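Local coordinates for putative cytoplasmic protein (Salmonella typhimurium LT2, PDB 2Q02) that is of unknown function but binds a zinc ion in a xylose isomerase-like TIM barrel and may act as an isomerase, at residues K35-N40 against I67-A72; L218-V223 against V267-Q272; S150-Q155 against A185-I190; L104-D109 against E139-R144. One frame throughout, in Å; residues are numbered along the deposited sequence.

Contact 1 lies deepest: two neighbouring parallel strands of the barrel meet there, with backbone hydrogen bonds, aliphatic side chains on one face and a polar network beside the zinc site on the other. Contact 4 continues toward the C-terminal ends of two later strands, where loops meet and E139 binds the metal; it touches contact 1 through A72 and C105. Contacts 2 and 3 are more peripheral and only partly buried. Each involves the helical layer around the barrel, but contact 2 relies on leucine packing with no hydrogen bond between its segments, whereas contact 3 adds a paired glutamine-to-backbone link. P140 of contact 4 packs against the helix start of contact 3.

Contact 1. Residues K35-N40 against I67-A72; sequences KVELRN and IVTINA
E37 turns CG anti to its carbonyl carbon (chi1 -65°) and then runs out extended, while T69 holds OG1 between its backbone N and carbonyl carbon (chi1 85°), the two side chains lying side by side. T69 OG1 donates to E37 OE2 at 2.5 Å, on the anti lone pair. N71 ND2 reaches E37 OE2 at 3.0 Å from above the carboxylate plane. A further bond joins this oxygen to H197, a zinc ligand, so glutamate suits the place: one acceptor gathers several donors and helps position a first-shell residue. The R39 guanidinium lies nearly parallel to the N71 amide, with N71 CB 3.6 Å from R39 NH1 and over one face; R39 also forms salt bridges with D41 and E245.

The backbones are adjacent parallel strands of the TIM barrel, joined through helix 53-62 as a beta-alpha-beta unit. V68 N bonds to V36 O at 2.8 Å, but L38 then pairs with I70, because one extra residue, V68, has helical backbone angles: a beta bulge. On the opposite face, V36, L38, I67 and I70 present branched aliphatic groups toward the helical layer, and L38 CD1 meets I67 CD1 at 3.9 Å. Beyond them the cis peptide between N71 and A72 sets its C=O and N-H on one side; N40 N donates to N71 O at 2.8 Å, and A72 N returns a weak bond to N40 OD1.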
# COMPACT_ATOMS: atom_id res chain seq x y z
N LYS A 35 2.76 -3.34 -13.19
CA LYS A 35 3.14 -2.96 -11.83
C LYS A 35 2.63 -3.95 -10.81
O LYS A 35 1.50 -4.40 -10.89
CB LYS A 35 2.60 -1.56 -11.50
CG LYS A 35 3.27 -0.45 -12.33
CD LYS A 35 2.63 0.93 -12.16
CE LYS A 35 3.47 1.99 -12.84
NZ LYS A 35 3.53 1.61 -14.24
N VAL A 36 3.50 -4.28 -9.85
CA VAL A 36 3.11 -5.09 -8.68
C VAL A 36 3.74 -4.57 -7.41
O VAL A 36 4.62 -3.72 -7.44
CB VAL A 36 3.56 -6.58 -8.79
CG1 VAL A 36 2.85 -7.27 -9.92
CG2 VAL A 36 5.09 -6.69 -8.95
N GLU A 37 3.29 -5.11 -6.29
CA GLU A 37 3.91 -4.93 -4.99
C GLU A 37 4.18 -6.30 -4.41
O GLU A 37 3.31 -7.19 -4.48
CB GLU A 37 2.96 -4.20 -4.03
CG GLU A 37 2.62 -2.76 -4.41
CD GLU A 37 1.74 -2.09 -3.36
OE1 GLU A 37 0.49 -2.22 -3.48
OE2 GLU A 37 2.31 -1.49 -2.40
N LEU A 38 5.35 -6.48 -3.83
CA LEU A 38 5.65 -7.69 -3.05
C LEU A 38 5.44 -7.41 -1.56
O LEU A 38 5.16 -6.28 -1.16
CB LEU A 38 7.06 -8.20 -3.36
CG LEU A 38 7.31 -8.78 -4.76
CD1 LEU A 38 8.73 -9.24 -4.92
CD2 LEU A 38 6.35 -9.92 -5.10
N ARG A 39 5.56 -8.46 -0.73
CA ARG A 39 5.22 -8.36 0.68
C ARG A 39 5.95 -9.39 1.59
O ARG A 39 6.20 -10.54 1.20
CB ARG A 39 3.71 -8.58 0.88
CG ARG A 39 2.76 -7.89 -0.11
CD ARG A 39 1.32 -8.22 0.29
NE ARG A 39 1.11 -7.85 1.69
CZ ARG A 39 0.66 -6.67 2.11
NH1 ARG A 39 0.28 -5.73 1.26
NH2 ARG A 39 0.55 -6.45 3.39
N ASN A 40 6.26 -8.98 2.82
CA ASN A 40 6.92 -9.88 3.77
C ASN A 40 5.94 -10.67 4.67
O ASN A 40 6.37 -11.40 5.56
CB ASN A 40 7.95 -9.14 4.65
CG ASN A 40 7.29 -8.26 5.68
OD1 ASN A 40 6.11 -7.93 5.55
ND2 ASN A 40 8.05 -7.88 6.71
N ILE A 67 8.37 -3.78 -9.91
CA ILE A 67 8.00 -3.99 -8.52
C ILE A 67 8.01 -2.62 -7.85
O ILE A 67 9.07 -2.05 -7.63
CB ILE A 67 8.97 -4.95 -7.82
CG1 ILE A 67 8.92 -6.32 -8.50
CG2 ILE A 67 8.63 -5.04 -6.31
CD1 ILE A 67 10.02 -7.26 -8.08
N VAL A 68 6.84 -2.08 -7.55
CA VAL A 68 6.73 -0.69 -7.11
C VAL A 68 7.06 -0.56 -5.64
O VAL A 68 7.80 0.35 -5.26
CB VAL A 68 5.32 -0.10 -7.37
CG1 VAL A 68 5.25 1.33 -6.85
CG2 VAL A 68 4.94 -0.17 -8.88
N THR A 69 6.50 -1.42 -4.80
CA THR A 69 6.88 -1.39 -3.38
C THR A 69 7.05 -2.75 -2.78
O THR A 69 6.66 -3.77 -3.37
CB THR A 69 5.85 -0.64 -2.46
OG1 THR A 69 4.81 -1.54 -2.07
CG2 THR A 69 5.24 0.56 -3.15
N ILE A 70 7.64 -2.74 -1.59
CA ILE A 70 7.53 -3.83 -0.64
C ILE A 70 6.73 -3.37 0.57
O ILE A 70 6.92 -2.27 1.07
CB ILE A 70 8.92 -4.35 -0.27
CG1 ILE A 70 9.53 -5.04 -1.51
CG2 ILE A 70 8.85 -5.30 0.93
CD1 ILE A 70 10.94 -5.47 -1.34
N ASN A 71 5.81 -4.22 1.01
CA ASN A 71 5.04 -4.03 2.24
C ASN A 71 5.49 -5.08 3.25
O ASN A 71 5.39 -6.27 2.93
CB ASN A 71 3.54 -4.28 2.02
CG ASN A 71 2.89 -3.24 1.15
OD1 ASN A 71 2.20 -2.36 1.67
ND2 ASN A 71 3.09 -3.32 -0.19
N ALA A 72 5.94 -4.72 4.46
CA ALA A 72 6.06 -3.33 4.96
C ALA A 72 6.86 -3.41 6.24
O ALA A 72 6.97 -4.49 6.82
CB ALA A 72 4.70 -2.71 5.25

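Contact 2. Residues L218-V223 against V267-Q272; sequences LSEKDV and VSLLLQ
The CA atoms of S219 and L269, 7.3 Å apart, are the nearest such pair, where a type I turn from S219 to D222 faces the last part of the C-terminal helix. L269 sends CG anti to its backbone N (chi1 -168°), and its CD1 lies 3.5 Å from S219 C. The same methyl touches the polar end of E220, with L269 CD1 3.6 Å from E220 OE2. Leucine suits this partly exposed site because one branch can cover the turn's backbone without asking for a polar partner. Deeper in, L218 and L270 cross at about a right angle, L218 CD1 meeting L270 CD1 at 4.0 Å.

In the TIM barrel, the turn belongs to the long connection from strand 193-198 to helix 226-235, and helix 256-271 follows the last strand. F244 on that strand touches both L218 and L270, so the leucine pair extends the apolar layer between helix and barrel. The turn has its own brace: S219 OG accepts from K221 N at 2.9 Å, an ST turn, and is also hydrogen-bonded to E202.

Outermost, E220 and Q272 point tip to tip, their carboxylate and amide planes almost perpendicular; E220 OE2 and Q272 NE2 stay 3.7 Å apart. Q272 NE2 instead donates to L269 O at 3.1 Å, in the carbonyl plane and on a lone pair, folding the C-terminal residue back onto the helix.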
# COMPACT_ATOMS: atom_id res chain seq x y z
N LEU A 218 -13.50 -4.20 -5.43
CA LEU A 218 -14.48 -3.13 -5.65
C LEU A 218 -15.75 -3.67 -6.26
O LEU A 218 -15.70 -4.39 -7.24
CB LEU A 218 -13.89 -2.01 -6.52
CG LEU A 218 -12.63 -1.35 -5.90
CD1 LEU A 218 -12.13 -0.16 -6.75
CD2 LEU A 218 -12.88 -0.92 -4.47
N SER A 219 -16.89 -3.36 -5.66
CA SER A 219 -18.17 -3.68 -6.26
C SER A 219 -19.10 -2.47 -6.13
O SER A 219 -18.71 -1.43 -5.57
CB SER A 219 -18.79 -4.92 -5.60
OG SER A 219 -19.45 -4.59 -4.38
N GLU A 220 -20.32 -2.63 -6.64
CA GLU A 220 -21.40 -1.66 -6.43
C GLU A 220 -21.83 -1.61 -4.96
O GLU A 220 -22.35 -0.60 -4.50
CB GLU A 220 -22.62 -2.00 -7.29
CG GLU A 220 -22.37 -1.98 -8.81
CD GLU A 220 -21.96 -0.61 -9.32
OE1 GLU A 220 -22.27 0.39 -8.64
OE2 GLU A 220 -21.33 -0.53 -10.40
N LYS A 221 -21.60 -2.70 -4.23
CA LYS A 221 -22.00 -2.76 -2.83
C LYS A 221 -20.94 -2.18 -1.89
O LYS A 221 -21.17 -2.17 -0.67
CB LYS A 221 -22.36 -4.21 -2.43
N ASP A 222 -19.81 -1.69 -2.42
CA ASP A 222 -18.73 -1.07 -1.62
C ASP A 222 -19.29 -0.01 -0.66
O ASP A 222 -20.08 0.84 -1.05
CB ASP A 222 -17.62 -0.47 -2.53
CG ASP A 222 -16.51 0.30 -1.75
OD1 ASP A 222 -16.14 -0.08 -0.61
OD2 ASP A 222 -15.97 1.29 -2.28
N VAL A 223 -18.86 -0.07 0.59
CA VAL A 223 -19.35 0.84 1.63
C VAL A 223 -18.45 2.10 1.78
O VAL A 223 -18.86 3.10 2.37
CB VAL A 223 -19.51 0.05 2.98
CG1 VAL A 223 -19.37 0.94 4.22
CG2 VAL A 223 -20.85 -0.70 3.00
N VAL A 267 -11.36 -2.47 -12.02
CA VAL A 267 -10.93 -1.46 -13.00
C VAL A 267 -12.12 -0.88 -13.76
O VAL A 267 -12.29 0.35 -13.80
CB VAL A 267 -9.87 -2.04 -13.97
CG1 VAL A 267 -9.70 -1.16 -15.23
CG2 VAL A 267 -8.53 -2.16 -13.25
N SER A 268 -12.95 -1.76 -14.32
CA SER A 268 -14.12 -1.37 -15.11
C SER A 268 -15.10 -0.51 -14.33
O SER A 268 -15.74 0.37 -14.90
CB SER A 268 -14.85 -2.60 -15.65
OG SER A 268 -14.05 -3.25 -16.61
N LEU A 269 -15.21 -0.78 -13.04
CA LEU A 269 -16.04 0.02 -12.17
C LEU A 269 -15.56 1.48 -12.07
O LEU A 269 -16.37 2.39 -11.95
CB LEU A 269 -16.10 -0.60 -10.78
CG LEU A 269 -17.16 -0.02 -9.85
CD1 LEU A 269 -17.97 -1.16 -9.18
CD2 LEU A 269 -16.54 0.94 -8.80
N LEU A 270 -14.25 1.69 -12.11
CA LEU A 270 -13.69 3.03 -11.98
C LEU A 270 -13.81 3.81 -13.28
O LEU A 270 -14.02 5.02 -13.26
CB LEU A 270 -12.22 2.96 -11.51
CG LEU A 270 -12.08 2.31 -10.12
CD1 LEU A 270 -10.64 1.95 -9.82
CD2 LEU A 270 -12.68 3.20 -9.03
N LEU A 271 -13.72 3.11 -14.40
CA LEU A 271 -13.75 3.76 -15.71
C LEU A 271 -15.17 3.90 -16.30
O LEU A 271 -15.34 4.46 -17.40
CB LEU A 271 -12.83 2.99 -16.67
CG LEU A 271 -11.39 2.79 -16.14
CD1 LEU A 271 -10.52 1.94 -17.07
CD2 LEU A 271 -10.71 4.12 -15.87
N GLN A 272 -16.19 3.43 -15.58
CA GLN A 272 -17.58 3.40 -16.11
C GLN A 272 -18.16 4.79 -16.39
O GLN A 272 -17.64 5.83 -15.97
CB GLN A 272 -18.52 2.67 -15.15
CG GLN A 272 -18.78 3.41 -13.83
CD GLN A 272 -19.86 2.77 -13.00
OE1 GLN A 272 -21.01 2.70 -13.42
NE2 GLN A 272 -19.50 2.31 -11.80
OXT GLN A 272 -19.19 4.91 -17.04

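Contact 3. Residues S150-Q155 against A185-I190; sequences SAVWAQ and ASRIDI
Q155 and D189 join two parts of the helical layer around the TIM barrel: helix 151-161, which follows strand 135-138, and the segment that leaves helix 180-187 on its way to strand 193-198. The polar link is a double one. D189 N donates to Q155 OE1 at 2.8 Å, nearly straight at 173° and on a lone pair in the carbonyl plane, while Q155 NE2 donates to D189 O at 2.7 Å from a more tilted position. Glutamine suits the place because its amide offers both an acceptor and a donor, matching the N-H and C=O of a single residue; the pair fixes which way round the amide lies. Its extended chain, with CG anti to the carbonyl carbon (chi1 -71°), carries the amide across to the chain just beyond the helix end.

The apolar contacts gather round I188, the first residue to leave helical geometry. I188 CD1 touches V152 CG2 at 3.8 Å and A151 CB at 3.9 Å, and it also packs on the Q155 amide. A small alanine and a beta-branched valine present compact methyl groups to the long isoleucine arm, whose other neighbours include I193 and M236. Farther out, R187 CB rests against both methyls of V152, so the aliphatic base of an exposed arginine covers this packing.

Just before helix 151-161, S150 is its N-cap: S150 OG accepts from W153 N. A water completes the polar group, donating to R187 O at 2.8 Å and to Q155 OE1 at 2.6 Å.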
# COMPACT_ATOMS: atom_id res chain seq x y z
N SER A 150 -4.02 10.23 10.44
CA SER A 150 -4.28 11.29 9.46
C SER A 150 -3.15 11.36 8.44
O SER A 150 -1.97 11.47 8.79
CB SER A 150 -4.42 12.66 10.14
OG SER A 150 -4.44 13.70 9.18
N ALA A 151 -3.54 11.28 7.18
CA ALA A 151 -2.63 11.51 6.07
C ALA A 151 -2.12 12.96 6.05
O ALA A 151 -0.94 13.20 5.75
CB ALA A 151 -3.30 11.16 4.74
N VAL A 152 -3.00 13.91 6.39
CA VAL A 152 -2.64 15.33 6.45
C VAL A 152 -1.52 15.56 7.48
O VAL A 152 -0.52 16.21 7.18
CB VAL A 152 -3.88 16.19 6.82
CG1 VAL A 152 -3.47 17.58 7.33
CG2 VAL A 152 -4.83 16.30 5.64
N TRP A 153 -1.72 15.03 8.68
CA TRP A 153 -0.77 15.15 9.79
C TRP A 153 0.53 14.41 9.46
O TRP A 153 1.61 14.89 9.77
CB TRP A 153 -1.43 14.63 11.07
CG TRP A 153 -0.63 14.67 12.31
CD1 TRP A 153 -0.23 13.60 13.05
CD2 TRP A 153 -0.14 15.84 13.00
NE1 TRP A 153 0.49 14.03 14.15
CE2 TRP A 153 0.55 15.40 14.15
CE3 TRP A 153 -0.22 17.22 12.75
CZ2 TRP A 153 1.16 16.28 15.06
CZ3 TRP A 153 0.39 18.12 13.68
CH2 TRP A 153 1.06 17.63 14.81
N ALA A 154 0.41 13.24 8.82
CA ALA A 154 1.58 12.50 8.35
C ALA A 154 2.42 13.33 7.37
O ALA A 154 3.65 13.32 7.44
CB ALA A 154 1.15 11.19 7.70
N GLN A 155 1.76 14.04 6.45
CA GLN A 155 2.47 14.90 5.51
C GLN A 155 3.19 16.05 6.24
O GLN A 155 4.29 16.44 5.87
CB GLN A 155 1.50 15.48 4.45
CG GLN A 155 1.00 14.46 3.47
CD GLN A 155 0.11 15.04 2.37
OE1 GLN A 155 -0.61 16.04 2.57
NE2 GLN A 155 0.16 14.42 1.19
N ALA A 185 -9.84 17.94 1.76
CA ALA A 185 -9.74 18.61 0.46
C ALA A 185 -8.86 19.86 0.53
O ALA A 185 -8.13 20.17 -0.42
CB ALA A 185 -11.13 18.95 -0.05
N SER A 186 -8.91 20.57 1.65
CA SER A 186 -8.18 21.84 1.79
C SER A 186 -6.74 21.67 2.27
O SER A 186 -5.88 22.49 1.97
CB SER A 186 -8.94 22.79 2.72
OG SER A 186 -9.36 22.15 3.92
N ARG A 187 -6.48 20.59 3.01
CA ARG A 187 -5.23 20.44 3.75
C ARG A 187 -4.27 19.41 3.18
O ARG A 187 -3.09 19.44 3.51
CB ARG A 187 -5.52 20.11 5.21
CG ARG A 187 -6.54 21.04 5.87
CD ARG A 187 -6.14 21.36 7.30
NE ARG A 187 -5.00 22.28 7.30
CZ ARG A 187 -3.99 22.26 8.18
NH1 ARG A 187 -3.94 21.37 9.17
NH2 ARG A 187 -3.01 23.16 8.06
N ILE A 188 -4.76 18.50 2.35
CA ILE A 188 -3.91 17.46 1.77
C ILE A 188 -3.10 17.97 0.59
O ILE A 188 -3.61 18.71 -0.25
CB ILE A 188 -4.70 16.19 1.34
CG1 ILE A 188 -3.77 14.97 1.28
CG2 ILE A 188 -5.45 16.40 0.01
CD1 ILE A 188 -3.44 14.39 2.64
N ASP A 189 -1.85 17.54 0.52
CA ASP A 189 -1.01 17.81 -0.63
C ASP A 189 -0.95 16.59 -1.55
O ASP A 189 -0.33 15.57 -1.22
CB ASP A 189 0.39 18.21 -0.16
CG ASP A 189 1.07 19.12 -1.13
OD1 ASP A 189 0.69 19.09 -2.33
OD2 ASP A 189 1.97 19.87 -0.67
N ILE A 190 -1.61 16.71 -2.70
CA ILE A 190 -1.76 15.61 -3.66
C ILE A 190 -0.43 15.17 -4.23
O ILE A 190 -0.20 13.98 -4.48
CB ILE A 190 -2.67 16.02 -4.83
CG1 ILE A 190 -4.13 16.00 -4.37
CG2 ILE A 190 -2.45 15.15 -6.09
CD1 ILE A 190 -4.68 14.60 -3.94
O HOH W 1 -0.50 18.31 3.74

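Contact 4. Residues L104-D109 against E139-R144; sequences LCPLND and EPLGFR. With ZN (zinc ion), chain E.
N108 sets its amide obliquely against the F143 ring, the two planes 36° apart and the side chains crossing at about a right angle. N108 ND2 comes 3.4 Å from F143 CD2, and N108 OD1 is equally near F143 CB. The F143 ring also meets the imidazole of H173. Next along, L141 fits beside the P106 ring, with L141 CG 3.6 Å from P106 CD, while L141 CD1 touches N108 CB; proline and leucine suit this buried place, since neither has a polar side-chain group needing a partner.

Both loops leave the C-terminal ends of neighbouring strands in the TIM barrel, the end that carries the metal site here. At their start the parallel sheet's pairing persists: E139 N donates to L104 O at 2.9 Å, almost straight at 177°. E139 then turns CG anti to its backbone N (chi1 177°) and continues extended. Its OE2 binds the zinc ion at 2.1 Å, whereas OE1 of E139 stays 3.2 Å from the zinc, so the carboxylate coordinates through one oxygen. D170, H197 and E245 are the other protein ligands. C105 brings its SG to 4.1 Å from E139 OE1.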
# COMPACT_ATOMS: atom_id res chain seq x y z
N LEU A 104 6.10 1.99 5.13
CA LEU A 104 6.29 2.15 6.58
C LEU A 104 4.93 2.30 7.29
O LEU A 104 4.10 3.16 6.92
CB LEU A 104 7.14 3.38 6.86
CG LEU A 104 8.55 3.36 6.27
CD1 LEU A 104 9.13 4.75 6.20
CD2 LEU A 104 9.49 2.48 7.08
N CYS A 105 4.69 1.47 8.30
CA CYS A 105 3.43 1.49 9.03
C CYS A 105 3.65 1.85 10.48
O CYS A 105 4.56 1.30 11.12
CB CYS A 105 2.77 0.11 8.98
SG CYS A 105 2.08 -0.30 7.36
N PRO A 106 2.76 2.71 11.03
CA PRO A 106 2.92 3.21 12.40
C PRO A 106 2.49 2.20 13.43
O PRO A 106 1.71 1.31 13.12
CB PRO A 106 1.95 4.40 12.45
CG PRO A 106 0.81 3.97 11.54
CD PRO A 106 1.51 3.20 10.41
N LEU A 107 2.98 2.37 14.65
CA LEU A 107 2.53 1.56 15.78
C LEU A 107 1.00 1.60 15.89
O LEU A 107 0.38 2.64 15.68
CB LEU A 107 3.17 2.02 17.11
CG LEU A 107 2.84 1.18 18.35
CD1 LEU A 107 3.56 -0.17 18.34
CD2 LEU A 107 3.15 1.93 19.64
N ASN A 108 0.41 0.45 16.19
CA ASN A 108 -1.05 0.32 16.16
C ASN A 108 -1.49 -0.61 17.29
O ASN A 108 -2.10 -1.64 17.07
CB ASN A 108 -1.52 -0.14 14.75
CG ASN A 108 -3.04 -0.24 14.61
OD1 ASN A 108 -3.77 0.71 14.86
ND2 ASN A 108 -3.51 -1.40 14.17
N ASP A 109 -1.12 -0.24 18.51
CA ASP A 109 -1.45 -1.05 19.69
C ASP A 109 -2.17 -0.23 20.80
O ASP A 109 -2.26 -0.67 21.96
CB ASP A 109 -0.20 -1.75 20.28
CG ASP A 109 0.76 -0.78 20.99
OD1 ASP A 109 0.45 0.43 21.10
OD2 ASP A 109 1.84 -1.24 21.43
N GLU A 139 2.43 5.01 5.51
CA GLU A 139 1.00 4.69 5.40
C GLU A 139 0.31 4.83 6.74
O GLU A 139 0.45 3.96 7.60
CB GLU A 139 0.80 3.25 4.94
CG GLU A 139 -0.67 2.82 4.88
CD GLU A 139 -0.87 1.57 4.06
OE1 GLU A 139 0.09 0.79 3.93
OE2 GLU A 139 -2.00 1.35 3.57
N PRO A 140 -0.44 5.93 6.93
CA PRO A 140 -1.30 6.01 8.10
C PRO A 140 -2.35 4.88 8.13
O PRO A 140 -2.90 4.47 7.09
CB PRO A 140 -2.01 7.36 7.94
CG PRO A 140 -1.25 8.13 6.95
CD PRO A 140 -0.48 7.15 6.11
N LEU A 141 -2.60 4.37 9.35
CA LEU A 141 -3.61 3.36 9.61
C LEU A 141 -4.76 4.02 10.33
O LEU A 141 -4.55 4.70 11.33
CB LEU A 141 -3.06 2.24 10.48
CG LEU A 141 -1.75 1.62 10.04
CD1 LEU A 141 -1.26 0.68 11.10
CD2 LEU A 141 -1.89 0.90 8.72
N GLY A 142 -5.96 3.80 9.83
CA GLY A 142 -7.15 4.48 10.36
C GLY A 142 -7.73 3.94 11.66
O GLY A 142 -8.58 4.58 12.27
N PHE A 143 -7.28 2.77 12.11
CA PHE A 143 -7.78 2.20 13.34
C PHE A 143 -7.71 3.20 14.49
O PHE A 143 -6.77 3.99 14.59
CB PHE A 143 -7.01 0.95 13.75
CG PHE A 143 -7.00 -0.09 12.70
CD1 PHE A 143 -8.15 -0.83 12.44
CD2 PHE A 143 -5.87 -0.30 11.92
CE1 PHE A 143 -8.17 -1.75 11.45
CE2 PHE A 143 -5.88 -1.24 10.93
CZ PHE A 143 -7.04 -1.98 10.69
N ARG A 144 -8.71 3.15 15.37
CA ARG A 144 -8.69 3.99 16.58
C ARG A 144 -7.46 3.81 17.45
O ARG A 144 -7.05 4.74 18.16
CB ARG A 144 -9.90 3.78 17.46
CG ARG A 144 -11.05 4.65 17.10
CD ARG A 144 -12.36 4.12 17.66
NE ARG A 144 -13.37 5.17 17.56
CZ ARG A 144 -14.01 5.74 18.59
NH1 ARG A 144 -13.82 5.36 19.86
NH2 ARG A 144 -14.90 6.71 18.33
ZN ZN E . -2.50 -0.30 2.34